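PDB 2GNP: transcriptional regulator from Streptococcus pneumoniae, which is probably an effector-sensing regulator of transcription whose sugar-binding domain, of Rossmann-like alpha/beta architecture, would recognise a sugar or sugar phosphate. Local coordinates for residues E26-N30 and R42-V46; V156-F161 and T186-C191. All coordinates share one frame; numbering follows the deposited sequence.

Overall arrangement
Both contacts belong to the same mixed beta sheet of the putative sugar-binding domain and follow one another along the chain, contact 1 closing before contact 2 opens. Their centres lie about 20 Å apart, and their nearest atoms are about 10 Å from each other. Contact 1 packs helix 36-54 on strand 24-28, at the end of the parallel succession 24-28, 248-252, 223-227, 153-160. Contact 2 lies further in, where the antiparallel strand 188-190 joins strand 153-160 close to the centre of the chain. One contact is thus helix-on-sheet packing in a Rossmann-like layer, while the other marks the point where the sheet branches away from its parallel core.

Contact 1: E26-N30 and R42-V46; sequences EIIPN and RISQV
Strand 26-28 runs nearly antiparallel to the helical segment 42-46, at 155° and with the axes 9.3 Å apart, and the backbones come nearest where the CA atoms of Ile28 and Ile43 are 6.3 Å from each other. Ile28 carries most of the apolar contact. Its CB lies 3.9 Å from Ile43 CG1, the two side chains meeting at a slant, whereas its CG1 branch, set beside the backbone N (chi1 -70°), reaches toward Val46 tip to tip, with Ile28 CD1 4.1 Å from Val46 CG1. The other branch, CG2, turns to Arg42: the two side chains run alongside one another, pointing opposite ways, and Ile28 CG2 comes to 3.7 Å from Arg42 NE, at the edge of the guanidinium and near its plane. With CG anti to the backbone N and a bend at chi3, the arginine reaches out to the loop that follows the strand, where Arg42 NH2 gives Pro29 O a weak hydrogen bond of 3.0 Å, the N-H...O angle only 135°. The same NH2 forms a salt bridge with Asp34, which is probably the stronger hold on the charged group. At the other end Glu26 CB rests 4.1 Å from Val46 CG1, while its carboxylate turns to His248 through OE1. Helix 36-54 therefore covers the face of the sheet that bears Glu26 and Ile28, and Ile250 of the adjoining parallel strand 248-252 touches both residues. Ile27 points to the other face, where helices 5-20 and 253-264 pack against it, so that strand 24-28 lies sandwiched between helical layers.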
loop_
_atom_site.group_PDB
_atom_site.type_symbol
_atom_site.label_atom_id
_atom_site.label_comp_id
_atom_site.label_asym_id
_atom_site.label_seq_id
_atom_site.Cartn_x
_atom_site.Cartn_y
_atom_site.Cartn_z
ATOM N N GLU A 26 -14.668 -0.572 -1.421
ATOM C CA GLU A 26 -15.326 -1.652 -2.172
ATOM C C GLU A 26 -15.050 -2.938 -1.457
ATOM O O GLU A 26 -13.878 -3.258 -1.178
ATOM C CB GLU A 26 -14.862 -1.755 -3.639
ATOM C CG GLU A 26 -15.383 -0.629 -4.583
ATOM C CD GLU A 26 -14.627 0.699 -4.437
ATOM O OE1 GLU A 26 -13.425 0.661 -4.098
ATOM O OE2 GLU A 26 -15.234 1.765 -4.720
ATOM N N ILE A 27 -16.116 -3.695 -1.140
ATOM C CA ILE A 27 -15.977 -5.010 -0.508
ATOM C C ILE A 27 -16.390 -6.045 -1.568
ATOM O O ILE A 27 -17.563 -6.085 -1.975
ATOM C CB ILE A 27 -16.890 -5.169 0.777
ATOM C CG1 ILE A 27 -16.533 -4.119 1.854
ATOM C CG2 ILE A 27 -16.763 -6.552 1.329
ATOM C CD1 ILE A 27 -17.604 -4.009 2.920
ATOM N N ILE A 28 -15.422 -6.848 -1.996
ATOM C CA ILE A 28 -15.689 -7.980 -2.906
ATOM C C ILE A 28 -16.263 -9.170 -2.152
ATOM O O ILE A 28 -15.664 -9.640 -1.190
ATOM C CB ILE A 28 -14.407 -8.414 -3.693
ATOM C CG1 ILE A 28 -14.010 -7.355 -4.724
ATOM C CG2 ILE A 28 -14.623 -9.742 -4.477
ATOM C CD1 ILE A 28 -13.493 -6.179 -4.184
ATOM N N PRO A 29 -17.401 -9.724 -2.636
ATOM C CA PRO A 29 -17.985 -10.881 -1.979
ATOM C C PRO A 29 -17.136 -12.124 -2.198
ATOM O O PRO A 29 -16.453 -12.226 -3.243
ATOM C CB PRO A 29 -19.332 -11.035 -2.688
ATOM C CG PRO A 29 -19.113 -10.484 -4.057
ATOM C CD PRO A 29 -18.183 -9.283 -3.808
ATOM N N ASN A 30 -17.154 -13.038 -1.229
ATOM C CA ASN A 30 -16.474 -14.303 -1.405
ATOM C C ASN A 30 -17.559 -15.306 -1.837
ATOM O O ASN A 30 -18.653 -15.290 -1.252
ATOM C CB ASN A 30 -15.823 -14.760 -0.103
ATOM C CG ASN A 30 -14.704 -13.818 0.356
ATOM O OD1 ASN A 30 -14.953 -12.824 1.048
ATOM N ND2 ASN A 30 -13.488 -14.105 -0.075
ATOM N N ARG A 42 -11.052 -11.387 -9.145
ATOM C CA ARG A 42 -12.254 -10.591 -8.921
ATOM C C ARG A 42 -11.888 -9.285 -8.235
ATOM O O ARG A 42 -12.378 -8.239 -8.626
ATOM C CB ARG A 42 -13.232 -11.362 -8.062
ATOM C CG ARG A 42 -14.685 -10.813 -8.140
ATOM C CD ARG A 42 -15.754 -11.963 -7.966
ATOM N NE ARG A 42 -15.554 -12.576 -6.693
ATOM C CZ ARG A 42 -15.478 -13.862 -6.432
ATOM N NH1 ARG A 42 -15.689 -14.832 -7.361
ATOM N NH2 ARG A 42 -15.220 -14.166 -5.197
ATOM N N ILE A 43 -10.995 -9.390 -7.251
ATOM C CA ILE A 43 -10.552 -8.231 -6.482
ATOM C C ILE A 43 -9.729 -7.345 -7.419
ATOM O O ILE A 43 -9.933 -6.136 -7.465
ATOM C CB ILE A 43 -9.737 -8.659 -5.242
ATOM C CG1 ILE A 43 -10.641 -9.356 -4.213
ATOM C CG2 ILE A 43 -9.013 -7.454 -4.612
ATOM C CD1 ILE A 43 -9.886 -10.048 -3.108
ATOM N N SER A 44 -8.836 -7.961 -8.169
ATOM C CA SER A 44 -7.960 -7.208 -9.080
ATOM C C SER A 44 -8.717 -6.455 -10.144
ATOM O O SER A 44 -8.313 -5.342 -10.527
ATOM C CB SER A 44 -6.913 -8.114 -9.738
ATOM O OG SER A 44 -6.065 -8.688 -8.793
ATOM N N GLN A 45 -9.801 -7.040 -10.685
ATOM C CA GLN A 45 -10.563 -6.350 -11.733
ATOM C C GLN A 45 -11.300 -5.131 -11.182
ATOM O O GLN A 45 -11.397 -4.096 -11.822
ATOM C CB GLN A 45 -11.545 -7.346 -12.403
ATOM C CG GLN A 45 -12.254 -6.759 -13.567
ATOM C CD GLN A 45 -11.287 -6.334 -14.686
ATOM O OE1 GLN A 45 -11.240 -5.163 -15.046
ATOM N NE2 GLN A 45 -10.501 -7.271 -15.196
ATOM N N VAL A 46 -11.845 -5.278 -9.967
ATOM C CA VAL A 46 -12.567 -4.185 -9.340
ATOM C C VAL A 46 -11.554 -3.060 -9.137
ATOM O O VAL A 46 -11.793 -1.908 -9.550
ATOM C CB VAL A 46 -13.198 -4.628 -8.050
ATOM C CG1 VAL A 46 -13.653 -3.394 -7.209
ATOM C CG2 VAL A 46 -14.401 -5.601 -8.354
#

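Contact 2: V156-F161 and T186-C191; sequences VGIGDF and TVGEIC
Glu189 N and Ser236 OG of helix 234-242 both reach Gly159 O, the first at 2.9 Å, and the hydroxyl is shared with Val187 O. The return bond, from Gly159 N to Glu189 O, is 2.8 Å long. The two backbone bonds make Gly159 and Glu189 an antiparallel hydrogen-bonded pair, followed by the non-hydrogen-bonded pair of Asp160 and Gly188. Glu189 CG lies between the backbone N and the carbonyl carbon (chi1 76°), and a bend at chi2 brings Glu189 OE2 to 3.4 Å from Gly159 CA, while OE1 is hydrogen-bonded to Cys192 N. A water bridges Gly157 O and Cys191 N where the strands diverge. Strand 188-190 is an antiparallel branch, since strand 153-160 has parallel neighbours in 60-63 and 223-227; it turns back into strand 193-195, and opposite Phe195 of that strand Val187 and Gly188 form a classic beta bulge. Beyond Gly188, Thr186 CG2 sits over one face of the Phe161 ring, 3.9 Å from its centroid, in a CH-pi contact. Phe161 CG, anti to the backbone N (chi1 -157°), swings the ring there; Lys166 adds a cation-pi contact. At the opposite end Ile190 CD1 meets Val156 CG2 at 3.9 Å, and Val156 CG1 lies 3.8 Å from Cys191 SG.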
loop_
_atom_site.group_PDB
_atom_site.type_symbol
_atom_site.label_atom_id
_atom_site.label_comp_id
_atom_site.label_asym_id
_atom_site.label_seq_id
_atom_site.Cartn_x
_atom_site.Cartn_y
_atom_site.Cartn_z
ATOM N N VAL A 156 -1.243 1.410 -3.021
ATOM C CA VAL A 156 -0.378 0.678 -2.074
ATOM C C VAL A 156 -0.999 -0.701 -1.705
ATOM O O VAL A 156 -2.229 -0.903 -1.740
ATOM C CB VAL A 156 -0.159 1.481 -0.763
ATOM C CG1 VAL A 156 0.449 2.852 -1.054
ATOM C CG2 VAL A 156 -1.464 1.578 0.084
ATOM N N GLY A 157 -0.133 -1.649 -1.427
ATOM C CA GLY A 157 -0.547 -2.882 -0.732
ATOM C C GLY A 157 -0.324 -2.670 0.779
ATOM O O GLY A 157 0.210 -1.631 1.215
ATOM N N ILE A 158 -0.714 -3.660 1.577
ATOM C CA ILE A 158 -0.520 -3.620 3.044
ATOM C C ILE A 158 0.100 -4.957 3.393
ATOM O O ILE A 158 -0.448 -6.022 3.027
ATOM C CB ILE A 158 -1.864 -3.431 3.818
ATOM C CG1 ILE A 158 -2.453 -2.014 3.546
ATOM C CG2 ILE A 158 -1.641 -3.679 5.352
ATOM C CD1 ILE A 158 -3.945 -1.846 4.027
ATOM N N GLY A 159 1.242 -4.914 4.093
ATOM C CA GLY A 159 1.912 -6.161 4.517
ATOM C C GLY A 159 1.599 -6.504 5.974
ATOM O O GLY A 159 1.199 -5.640 6.763
ATOM N N ASP A 160 1.694 -7.795 6.297
ATOM C CA ASP A 160 1.451 -8.222 7.671
ATOM C C ASP A 160 2.803 -8.516 8.318
ATOM O O ASP A 160 3.821 -8.435 7.637
ATOM C CB ASP A 160 0.523 -9.469 7.730
ATOM C CG ASP A 160 1.104 -10.671 7.044
ATOM O OD1 ASP A 160 0.516 -11.131 6.025
ATOM O OD2 ASP A 160 2.155 -11.167 7.483
ATOM N N PHE A 161 2.825 -8.866 9.608
ATOM C CA PHE A 161 4.095 -9.111 10.273
ATOM C C PHE A 161 4.065 -10.517 10.848
ATOM O O PHE A 161 4.705 -10.800 11.867
ATOM C CB PHE A 161 4.328 -8.064 11.340
ATOM C CG PHE A 161 5.763 -7.878 11.708
ATOM C CD1 PHE A 161 6.185 -8.128 13.006
ATOM C CD2 PHE A 161 6.696 -7.470 10.765
ATOM C CE1 PHE A 161 7.552 -7.949 13.353
ATOM C CE2 PHE A 161 8.024 -7.308 11.107
ATOM C CZ PHE A 161 8.443 -7.532 12.410
ATOM N N THR A 186 4.725 -4.851 16.607
ATOM C CA THR A 186 4.437 -4.497 15.209
ATOM C C THR A 186 3.391 -5.449 14.651
ATOM O O THR A 186 3.444 -6.708 14.882
ATOM C CB THR A 186 5.741 -4.574 14.397
ATOM O OG1 THR A 186 6.619 -3.574 14.928
ATOM C CG2 THR A 186 5.508 -4.289 12.892
ATOM N N VAL A 187 2.448 -4.917 13.868
ATOM C CA VAL A 187 1.419 -5.751 13.280
ATOM C C VAL A 187 1.449 -5.763 11.737
ATOM O O VAL A 187 0.840 -6.631 11.107
ATOM C CB VAL A 187 -0.021 -5.421 13.769
ATOM C CG1 VAL A 187 -0.146 -5.544 15.336
ATOM C CG2 VAL A 187 -0.470 -4.080 13.298
ATOM N N GLY A 188 2.096 -4.763 11.142
ATOM C CA GLY A 188 2.046 -4.707 9.680
ATOM C C GLY A 188 2.898 -3.578 9.146
ATOM O O GLY A 188 3.594 -2.842 9.913
ATOM N N GLU A 189 2.894 -3.477 7.806
ATOM C CA GLU A 189 3.599 -2.351 7.132
ATOM C C GLU A 189 2.848 -1.820 5.943
ATOM O O GLU A 189 2.038 -2.526 5.335
ATOM C CB GLU A 189 5.054 -2.595 6.775
ATOM C CG GLU A 189 5.440 -3.471 5.575
ATOM C CD GLU A 189 4.962 -3.149 4.122
ATOM O OE1 GLU A 189 4.969 -2.022 3.503
ATOM O OE2 GLU A 189 4.521 -4.166 3.497
ATOM N N ILE A 190 3.101 -0.539 5.685
ATOM C CA ILE A 190 2.565 0.137 4.504
ATOM C C ILE A 190 3.660 1.068 4.041
ATOM O O ILE A 190 4.296 1.750 4.843
ATOM C CB ILE A 190 1.217 0.847 4.872
ATOM C CG1 ILE A 190 0.449 1.310 3.618
ATOM C CG2 ILE A 190 1.416 2.046 5.922
ATOM C CD1 ILE A 190 -1.024 1.799 3.955
ATOM N N CYS A 191 3.927 1.101 2.725
ATOM C CA CYS A 191 5.036 1.899 2.192
ATOM C C CYS A 191 6.363 1.613 2.934
ATOM O O CYS A 191 7.166 2.506 3.102
ATOM C CB CYS A 191 4.744 3.385 2.224
ATOM S SG CYS A 191 3.396 3.798 1.073
HETATM O O HOH W 1 2.904 -0.843 0.977
HETATM O O HOH W 2 0.167 -9.022 11.576
#